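Local coordinates for protein 5-carboxymethyl-2-hydroxymuconate semialdehyde dehydrogenase (Thermus thermophilus, PDB 2D4E) that probably oxidises 5-carboxymethyl-2-hydroxymuconate semialdehyde to the corresponding acid with NAD as cofactor, as a member of the aldehyde dehydrogenase family, at residues A174-M177 against L178-R182. Numbering follows the deposited sequence.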
# COMPACT_ATOMS: atom_id res chain seq x y z
N ALA C 174 -11.12 24.54 20.73
CA ALA C 174 -12.00 24.18 19.61
C ALA C 174 -12.75 22.88 19.91
O ALA C 174 -12.51 21.86 19.27
CB ALA C 174 -11.18 24.04 18.33
N PRO C 175 -13.68 22.92 20.88
CA PRO C 175 -14.51 21.80 21.34
C PRO C 175 -15.11 20.88 20.28
O PRO C 175 -14.85 19.68 20.29
CB PRO C 175 -15.59 22.49 22.17
CG PRO C 175 -14.86 23.65 22.75
CD PRO C 175 -14.09 24.16 21.56
N LEU C 176 -15.90 21.43 19.38
CA LEU C 176 -16.54 20.62 18.35
C LEU C 176 -15.56 19.99 17.36
O LEU C 176 -15.59 18.78 17.14
CB LEU C 176 -17.57 21.44 17.58
CG LEU C 176 -18.43 20.60 16.62
CD1 LEU C 176 -19.32 19.65 17.43
CD2 LEU C 176 -19.28 21.51 15.75
N MET C 177 -14.71 20.81 16.76
CA MET C 177 -13.74 20.32 15.78
C MET C 177 -12.76 19.29 16.32
O MET C 177 -12.54 18.25 15.70
CB MET C 177 -12.96 21.50 15.18
CG MET C 177 -11.81 21.12 14.26
SD MET C 177 -12.31 20.15 12.84
CE MET C 177 -11.04 18.87 12.85
N LEU C 178 -12.19 19.57 17.48
CA LEU C 178 -11.22 18.65 18.06
C LEU C 178 -11.80 17.38 18.67
O LEU C 178 -11.10 16.37 18.76
CB LEU C 178 -10.38 19.40 19.09
CG LEU C 178 -9.65 20.61 18.49
CD1 LEU C 178 -8.81 21.28 19.55
CD2 LEU C 178 -8.78 20.17 17.32
N SER C 179 -13.06 17.40 19.08
CA SER C 179 -13.65 16.19 19.65
C SER C 179 -14.14 15.28 18.53
O SER C 179 -13.92 14.07 18.57
CB SER C 179 -14.80 16.52 20.61
OG SER C 179 -15.91 17.09 19.93
N THR C 180 -14.77 15.87 17.52
CA THR C 180 -15.27 15.08 16.38
C THR C 180 -14.12 14.50 15.58
O THR C 180 -14.29 13.49 14.89
CB THR C 180 -16.17 15.92 15.44
OG1 THR C 180 -15.43 17.03 14.91
CG2 THR C 180 -17.39 16.44 16.20
N TRP C 181 -12.95 15.13 15.68
CA TRP C 181 -11.75 14.67 14.99
C TRP C 181 -11.38 13.25 15.46
O TRP C 181 -10.81 12.46 14.71
CB TRP C 181 -10.58 15.62 15.29
CG TRP C 181 -9.25 15.26 14.65
CD1 TRP C 181 -8.05 15.10 15.29
CD2 TRP C 181 -8.99 15.03 13.26
NE1 TRP C 181 -7.07 14.80 14.39
CE2 TRP C 181 -7.62 14.75 13.13
CE3 TRP C 181 -9.79 15.04 12.10
CZ2 TRP C 181 -7.01 14.48 11.89
CZ3 TRP C 181 -9.20 14.77 10.87
CH2 TRP C 181 -7.82 14.49 10.78
N ARG C 182 -11.73 12.94 16.71
CA ARG C 182 -11.42 11.63 17.29
C ARG C 182 -12.64 10.70 17.32
O ARG C 182 -12.53 9.49 17.12
CB ARG C 182 -10.89 11.80 18.71
CG ARG C 182 -9.79 12.84 18.84
CD ARG C 182 -8.49 12.40 18.19
NE ARG C 182 -7.36 13.07 18.84
CZ ARG C 182 -6.16 12.53 19.03
NH1 ARG C 182 -5.91 11.30 18.60
NH2 ARG C 182 -5.22 13.22 19.65
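Ala174, at the N-cap of helix 175-188, accepts from Leu178 in the first i-to-i+4 bond of the helix, Leu178 N to Ala174 O 2.9 Å with an N-H...O angle of 163°; Pro175 and Leu176 repeat the pattern with Ser179 and Thr180, whereas Trp181 N to Met177 O is weak. Two of these carbonyls are gripped twice. Ser179 OG lies 2.8 Å from Pro175 O, on the opposite face of the carbonyl plane from the amide of the same serine. Thr180 OG1, 2.8 Å from Leu176 O, does likewise; its chi1 of 60° turns the hydroxyl back over the preceding turn and leaves CG2 beside Leu176 CD1, at 3.9 Å. On another side of the helix, Ala174 CB meets Leu178 CG at 3.8 Å. Met177 was modelled in two conformers; in one of them its chain runs alongside Trp181, with Met177 CE obliquely near the indole, a contact that is therefore doubtful. Leu178 also touches the bound NAD, which places this first turn at the cofactor pocket. Asn131 of helix 118-136 hydrogen-bonds Thr180 OG1, and Leu208 of helix 203-214 packs on Ser179 and Thr180. The helix thus lies against both neighbours while forming the crossover of a beta-alpha-beta unit between parallel strands 166-169 and 193-196.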